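Local coordinates for protein orotidine-5-phosphate decarboxylase/orotate phosphoribosyltransferase, putative (Ompdcase-oprtase, putative) (Leishmania infantum, PDB 3QW3) that probably catalyses decarboxylation of orotidine 5'-phosphate to UMP, the last step of de novo UMP synthesis, as the N-terminal domain of a bifunctional UMP synthase, at residues Leu16-Asp21 with Glu43-Tyr48; Pro78-Ala83 with Ala107-Pro112. All coordinates share one frame; numbering follows the deposited sequence.

Contact 1 (Leu16-Asp21 with Glu43-Tyr48); sequences LCVGLD and EYAAAY
Strands 16-20 and 47-50 lie parallel, joined by helix 27-41 in a beta-alpha-beta unit of the TIM barrel. Leu-16 O takes a short bond from Ala-46 N (2.7 Å), in the carbonyl plane, and a weak one from Ala-47 N. Val-18 N then donates almost straight to Ala-47 O (2.9 Å).

Val-18 and Tyr-48 share the face that meets helix 27-41. They run side by side and point the same way. Tyr-48 CG sits anti to its carbonyl carbon; chi1 of -73° and chi2 of -87° together bring the CD1-CE1 side of the ring beside valine. Val-18 CB is 3.5 Å from Tyr-48 CE1. Val-18 CG2, also anti to its carbonyl carbon, reaches Ala-45 CB at 3.8 Å. Leu-20 crosses the ring obliquely, with Leu-20 CD1 3.9 Å from Tyr-48 CD1. On the opposite face, Cys-17 SG is anti to its backbone N and lies 4.0 Å from Ala-47 CB.

The phenol OH bonds to Thr-41 OG1 at the end of helix 27-41. This bond and the packing of Val-18 and Leu-20 together probably fix the ring's position: the ring lies in an apolar layer between strand and helix, while its buried hydroxyl keeps a polar partner.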
ATOM      1  N   LEU A  16      17.443 -17.143  -5.992  1.00 13.77           N
ATOM      2  CA  LEU A  16      16.054 -17.396  -6.375  1.00 13.93           C
ATOM      3  C   LEU A  16      15.079 -17.111  -5.235  1.00 14.28           C
ATOM      4  O   LEU A  16      15.196 -17.675  -4.153  1.00 14.60           O
ATOM      5  CB  LEU A  16      15.892 -18.839  -6.865  1.00 14.15           C
ATOM      6  CG  LEU A  16      14.495 -19.272  -7.309  1.00 14.84           C
ATOM      7  CD1 LEU A  16      14.045 -18.481  -8.531  1.00 15.77           C
ATOM      8  CD2 LEU A  16      14.483 -20.770  -7.592  1.00 15.32           C
ATOM      9  N   CYS A  17      14.119 -16.225  -5.496  1.00 14.27           N
ATOM     10  CA  CYS A  17      13.020 -15.968  -4.565  1.00 14.79           C
ATOM     11  C   CYS A  17      11.782 -16.668  -5.091  1.00 14.81           C
ATOM     12  O   CYS A  17      11.401 -16.469  -6.245  1.00 15.90           O
ATOM     13  CB  CYS A  17      12.763 -14.471  -4.452  1.00 14.38           C
ATOM     14  SG  CYS A  17      11.421 -14.030  -3.326  1.00 15.21           S
ATOM     15  N   VAL A  18      11.173 -17.505  -4.261  1.00 14.87           N
ATOM     16  CA  VAL A  18      10.008 -18.280  -4.685  1.00 14.82           C
ATOM     17  C   VAL A  18       8.726 -17.592  -4.215  1.00 15.08           C
ATOM     18  O   VAL A  18       8.477 -17.462  -3.015  1.00 15.16           O
ATOM     19  CB  VAL A  18      10.060 -19.738  -4.166  1.00 14.85           C
ATOM     20  CG1 VAL A  18       8.853 -20.535  -4.652  1.00 14.75           C
ATOM     21  CG2 VAL A  18      11.371 -20.425  -4.586  1.00 14.87           C
ATOM     22  N   GLY A  19       7.918 -17.146  -5.171  1.00 15.67           N
ATOM     23  CA  GLY A  19       6.636 -16.527  -4.844  1.00 15.92           C
ATOM     24  C   GLY A  19       5.656 -17.539  -4.285  1.00 16.57           C
ATOM     25  O   GLY A  19       5.594 -18.681  -4.753  1.00 16.90           O
ATOM     26  N   LEU A  20       4.902 -17.139  -3.267  1.00 16.46           N
ATOM     27  CA  LEU A  20       3.842 -17.987  -2.751  1.00 17.24           C
ATOM     28  C   LEU A  20       2.524 -17.282  -3.019  1.00 17.84           C
ATOM     29  O   LEU A  20       2.098 -16.411  -2.253  1.00 18.14           O
ATOM     30  CB  LEU A  20       4.047 -18.315  -1.271  1.00 16.74           C
ATOM     31  CG  LEU A  20       5.344 -19.090  -0.980  1.00 16.60           C
ATOM     32  CD1 LEU A  20       5.561 -19.222   0.516  1.00 16.57           C
ATOM     33  CD2 LEU A  20       5.346 -20.458  -1.664  1.00 16.46           C
ATOM     34  N   ASP A  21       1.924 -17.655  -4.145  1.00 18.68           N
ATOM     35  CA  ASP A  21       0.745 -17.000  -4.697  1.00 19.78           C
ATOM     36  C   ASP A  21      -0.322 -18.070  -4.949  1.00 20.64           C
ATOM     37  O   ASP A  21      -0.580 -18.433  -6.098  1.00 20.45           O
ATOM     38  CB  ASP A  21       1.115 -16.297  -6.010  1.00 19.62           C
ATOM     39  CG  ASP A  21       2.289 -15.349  -5.856  1.00 20.92           C
ATOM     40  OD1 ASP A  21       2.075 -14.203  -5.424  1.00 21.67           O
ATOM     41  OD2 ASP A  21       3.434 -15.744  -6.177  1.00 22.24           O
ATOM     42  N   GLU A  43      15.433 -26.318  -1.175  1.00 18.93           N
ATOM     43  CA  GLU A  43      16.864 -26.561  -1.378  1.00 19.26           C
ATOM     44  C   GLU A  43      17.502 -25.506  -2.283  1.00 19.11           C
ATOM     45  O   GLU A  43      18.704 -25.247  -2.193  1.00 19.25           O
ATOM     46  CB  GLU A  43      17.111 -27.968  -1.938  1.00 19.36           C
ATOM     47  N   TYR A  44      16.681 -24.869  -3.123  1.00 18.94           N
ATOM     48  CA  TYR A  44      17.169 -23.910  -4.108  1.00 19.06           C
ATOM     49  C   TYR A  44      16.643 -22.488  -3.914  1.00 18.47           C
ATOM     50  O   TYR A  44      16.854 -21.631  -4.771  1.00 18.47           O
ATOM     51  CB  TYR A  44      16.872 -24.422  -5.524  1.00 19.69           C
ATOM     52  CG  TYR A  44      17.530 -25.755  -5.765  1.00 21.46           C
ATOM     53  CD1 TYR A  44      18.890 -25.830  -6.063  1.00 23.92           C
ATOM     54  CD2 TYR A  44      16.809 -26.944  -5.647  1.00 24.84           C
ATOM     55  CE1 TYR A  44      19.514 -27.055  -6.259  1.00 25.78           C
ATOM     56  CE2 TYR A  44      17.425 -28.177  -5.845  1.00 26.02           C
ATOM     57  CZ  TYR A  44      18.776 -28.219  -6.150  1.00 26.76           C
ATOM     58  OH  TYR A  44      19.401 -29.430  -6.348  1.00 29.59           O
ATOM     59  N   ALA A  45      16.004 -22.240  -2.775  1.00 17.90           N
ATOM     60  CA  ALA A  45      15.378 -20.936  -2.509  1.00 17.37           C
ATOM     61  C   ALA A  45      16.237 -20.052  -1.609  1.00 17.02           C
ATOM     62  O   ALA A  45      16.687 -20.492  -0.547  1.00 17.92           O
ATOM     63  CB  ALA A  45      13.999 -21.128  -1.902  1.00 17.57           C
ATOM     64  N   ALA A  46      16.457 -18.812  -2.043  1.00 15.73           N
ATOM     65  CA  ALA A  46      17.101 -17.790  -1.216  1.00 14.83           C
ATOM     66  C   ALA A  46      16.081 -17.089  -0.324  1.00 14.69           C
ATOM     67  O   ALA A  46      16.425 -16.581   0.734  1.00 14.29           O
ATOM     68  CB  ALA A  46      17.812 -16.774  -2.082  1.00 15.07           C
ATOM     69  N   ALA A  47      14.831 -17.053  -0.778  1.00 14.17           N
ATOM     70  CA  ALA A  47      13.746 -16.408  -0.034  1.00 14.07           C
ATOM     71  C   ALA A  47      12.408 -16.936  -0.512  1.00 13.83           C
ATOM     72  O   ALA A  47      12.318 -17.516  -1.601  1.00 13.36           O
ATOM     73  CB  ALA A  47      13.800 -14.884  -0.215  1.00 13.94           C
ATOM     74  N   TYR A  48      11.381 -16.754   0.320  1.00 13.73           N
ATOM     75  CA  TYR A  48       9.990 -16.928  -0.106  1.00 13.89           C
ATOM     76  C   TYR A  48       9.251 -15.600  -0.024  1.00 13.82           C
ATOM     77  O   TYR A  48       9.537 -14.776   0.853  1.00 13.52           O
ATOM     78  CB  TYR A  48       9.276 -18.002   0.717  1.00 14.38           C
ATOM     79  CG  TYR A  48       9.747 -19.387   0.346  1.00 14.84           C
ATOM     80  CD1 TYR A  48       9.153 -20.085  -0.701  1.00 16.37           C
ATOM     81  CD2 TYR A  48      10.820 -19.979   1.012  1.00 17.03           C
ATOM     82  CE1 TYR A  48       9.600 -21.350  -1.068  1.00 17.88           C
ATOM     83  CE2 TYR A  48      11.272 -21.241   0.655  1.00 17.26           C
ATOM     84  CZ  TYR A  48      10.660 -21.918  -0.384  1.00 18.75           C
ATOM     85  OH  TYR A  48      11.112 -23.170  -0.746  1.00 18.46           O
TER

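Contact 2 (Pro78-Ala83 with Ala107-Pro112)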
ATOM      1  N   PRO A  78      14.773 -16.556   4.581  1.00 17.28           N
ATOM      2  CA  PRO A  78      13.988 -15.367   4.923  1.00 16.90           C
ATOM      3  C   PRO A  78      12.702 -15.262   4.117  1.00 16.29           C
ATOM      4  O   PRO A  78      12.623 -15.769   2.998  1.00 16.18           O
ATOM      5  CB  PRO A  78      14.934 -14.218   4.593  1.00 17.12           C
ATOM      6  CG  PRO A  78      15.826 -14.753   3.519  1.00 17.15           C
ATOM      7  CD  PRO A  78      15.985 -16.220   3.812  1.00 17.51           C
ATOM      8  N   VAL A  79      11.705 -14.615   4.713  1.00 15.50           N
ATOM      9  CA  VAL A  79      10.394 -14.433   4.108  1.00 15.47           C
ATOM     10  C   VAL A  79      10.177 -12.945   3.859  1.00 14.92           C
ATOM     11  O   VAL A  79      10.320 -12.120   4.769  1.00 15.07           O
ATOM     12  CB  VAL A  79       9.281 -14.985   5.028  1.00 15.23           C
ATOM     13  CG1 VAL A  79       7.895 -14.669   4.477  1.00 15.69           C
ATOM     14  CG2 VAL A  79       9.438 -16.499   5.214  1.00 15.59           C
ATOM     15  N   VAL A  80       9.836 -12.617   2.617  1.00 14.35           N
ATOM     16  CA  VAL A  80       9.472 -11.261   2.242  1.00 14.31           C
ATOM     17  C   VAL A  80       7.952 -11.199   2.100  1.00 14.18           C
ATOM     18  O   VAL A  80       7.385 -11.824   1.211  1.00 14.06           O
ATOM     19  CB  VAL A  80      10.126 -10.854   0.899  1.00 14.27           C
ATOM     20  CG1 VAL A  80       9.727  -9.420   0.524  1.00 14.47           C
ATOM     21  CG2 VAL A  80      11.651 -11.005   0.970  1.00 14.33           C
ATOM     22  N   LEU A  81       7.284 -10.467   2.989  1.00 14.25           N
ATOM     23  CA  LEU A  81       5.845 -10.298   2.859  1.00 13.99           C
ATOM     24  C   LEU A  81       5.590  -9.240   1.791  1.00 13.95           C
ATOM     25  O   LEU A  81       5.948  -8.073   1.972  1.00 13.79           O
ATOM     26  CB  LEU A  81       5.203  -9.907   4.199  1.00 14.44           C
ATOM     27  CG  LEU A  81       3.680  -9.717   4.190  1.00 14.91           C
ATOM     28  CD1 LEU A  81       2.932 -11.002   3.807  1.00 16.52           C
ATOM     29  CD2 LEU A  81       3.194  -9.196   5.551  1.00 17.68           C
ATOM     30  N   ASP A  82       4.992  -9.650   0.674  1.00 13.58           N
ATOM     31  CA  ASP A  82       4.716  -8.707  -0.414  1.00 13.72           C
ATOM     32  C   ASP A  82       3.378  -8.028  -0.184  1.00 13.78           C
ATOM     33  O   ASP A  82       2.341  -8.467  -0.692  1.00 14.22           O
ATOM     34  CB  ASP A  82       4.763  -9.373  -1.789  1.00 13.80           C
ATOM     35  CG  ASP A  82       4.924  -8.364  -2.920  1.00 15.47           C
ATOM     36  OD1 ASP A  82       4.878  -7.135  -2.672  1.00 14.07           O
ATOM     37  OD2 ASP A  82       5.103  -8.800  -4.073  1.00 17.98           O
ATOM     38  N   ALA A  83       3.436  -6.960   0.602  1.00 13.50           N
ATOM     39  CA  ALA A  83       2.257  -6.253   1.085  1.00 13.56           C
ATOM     40  C   ALA A  83       2.139  -4.836   0.518  1.00 14.06           C
ATOM     41  O   ALA A  83       1.061  -4.237   0.582  1.00 14.45           O
ATOM     42  CB  ALA A  83       2.292  -6.218   2.607  1.00 13.72           C
ATOM     43  N   ALA A 107      10.964  -9.389   6.109  1.00 13.93           N
ATOM     44  CA  ALA A 107      11.004  -8.234   5.234  1.00 13.47           C
ATOM     45  C   ALA A 107       9.606  -7.912   4.717  1.00 12.98           C
ATOM     46  O   ALA A 107       8.705  -8.765   4.753  1.00 13.25           O
ATOM     47  CB  ALA A 107      11.955  -8.483   4.058  1.00 13.30           C
ATOM     48  N   ILE A 108       9.445  -6.692   4.220  1.00 12.87           N
ATOM     49  CA  ILE A 108       8.173  -6.248   3.641  1.00 12.79           C
ATOM     50  C   ILE A 108       8.446  -5.387   2.406  1.00 12.46           C
ATOM     51  O   ILE A 108       9.515  -4.795   2.281  1.00 12.36           O
ATOM     52  CB  ILE A 108       7.339  -5.448   4.691  1.00 12.73           C
ATOM     53  CG1 ILE A 108       5.850  -5.378   4.305  1.00 12.65           C
ATOM     54  CG2 ILE A 108       7.945  -4.065   4.949  1.00 13.20           C
ATOM     55  CD1 ILE A 108       4.967  -4.731   5.395  1.00 14.33           C
ATOM     56  N   THR A 109       7.482  -5.323   1.496  1.00 12.34           N
ATOM     57  CA  THR A 109       7.553  -4.360   0.398  1.00 12.17           C
ATOM     58  C   THR A 109       6.737  -3.119   0.755  1.00 12.24           C
ATOM     59  O   THR A 109       5.768  -3.207   1.502  1.00 11.97           O
ATOM     60  CB  THR A 109       7.046  -4.952  -0.928  1.00 12.31           C
ATOM     61  OG1 THR A 109       5.753  -5.535  -0.726  1.00 13.11           O
ATOM     62  CG2 THR A 109       8.015  -6.023  -1.435  1.00 13.00           C
ATOM     63  N   ALA A 110       7.142  -1.971   0.225  1.00 12.14           N
ATOM     64  CA  ALA A 110       6.522  -0.697   0.603  1.00 13.26           C
ATOM     65  C   ALA A 110       6.539   0.307  -0.536  1.00 13.83           C
ATOM     66  O   ALA A 110       7.464   0.306  -1.353  1.00 14.63           O
ATOM     67  CB  ALA A 110       7.222  -0.111   1.825  1.00 12.99           C
ATOM     68  N   SER A 111       5.515   1.159  -0.576  1.00 14.21           N
ATOM     69  CA  SER A 111       5.427   2.249  -1.548  1.00 14.59           C
ATOM     70  C   SER A 111       6.231   3.455  -1.051  1.00 14.26           C
ATOM     71  O   SER A 111       6.213   3.754   0.142  1.00 15.03           O
ATOM     72  CB  SER A 111       3.956   2.651  -1.759  1.00 15.12           C
ATOM     73  OG  SER A 111       3.861   3.912  -2.412  1.00 16.37           O
ATOM     74  N   PRO A 112       6.921   4.162  -1.965  1.00 14.31           N
ATOM     75  CA  PRO A 112       7.683   5.351  -1.597  1.00 14.37           C
ATOM     76  C   PRO A 112       6.873   6.642  -1.599  1.00 14.62           C
ATOM     77  O   PRO A 112       7.406   7.681  -1.206  1.00 14.43           O
ATOM     78  CB  PRO A 112       8.728   5.435  -2.710  1.00 14.43           C
ATOM     79  CG  PRO A 112       8.008   4.908  -3.903  1.00 14.99           C
ATOM     80  CD  PRO A 112       7.153   3.783  -3.370  1.00 14.08           C
TER
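Strands 80-83 and 107-110 run parallel, with their axes 4.5 Å apart at closest approach and crossing at -24°. They are the two strands of a beta-alpha-beta unit of the TIM barrel, connected by helix 89-102. Val-80 pairs with Ala-107, and Leu-81 with Ile-108. Leu-81 carries the ladder with both of its backbone polar atoms. Its N donates to Ala-107 O (2.8 Å) from above the carbonyl plane. Its O accepts from Thr-109 N (3.2 Å) in the carbonyl plane. A weak bond from Ala-107 N to Val-79 O precedes them. An inverse gamma turn centred on Asp-82 follows, with Ala-83 N giving a weak bond back to Leu-81 O.

Val-80 and Ala-107 share the face on which Phe-3 of helix 3-11 packs. Val-80 CG2 is 4.0 Å from Ala-107 CB. Leu-81 and Ile-108 point to the other face, where both touch Ala-99 of helix 89-102. Ile-108 CG1 is anti to its backbone N, and it meets Ala-83 CB at 4.0 Å.

Asp-82 directs its CB away from the partner strand, but chi1 of -162° brings the carboxylate back toward Thr-109. Its two oxygens make salt bridges, OD1 with Lys-84 and OD2 with Lys-49. Two lysines this close should favour the ionised carboxylate. A bound sulfate, probably from the crystallisation liquor, lies about 4 Å from this side chain. The cluster is consistent with the alternating Lys-Asp network of OMP decarboxylase active sites. Thr-109 probably acts as a second-shell residue, fixing the rotation of the carboxylate. With Thr-109 OG1 between the backbone N and the carbonyl carbon, the hydroxyl also bonds to Lys-84 N. Thr-109 OG1 donates to Asp-82 OD1 at 2.7 Å, arriving from 26° above the carboxylate plane.

How the contacts relate
The chain starts with helix 3-11 and enters strand 16-20. It passes through helix 27-41 and returns at 43-48, where contact 1 closes its loop. Helices 52-56 and 60-72 then lead to strand 80-85. Helix 89-102 follows, and contact 2 closes a second loop at strand 107-110. The loops come in series and neither nest nor cross. The centres of the two contacts lie about 14 Å apart. Strand 47-50 joins the two units, for Tyr-48 O probably accepts from Val-80 N (2.8 Å) and Tyr-48 N probably donates to Pro-78 O (3.1 Å). Four neighbouring staves, 16-20, 47-50, 80-85 and 107-110, are thus tied into one arc of the barrel wall.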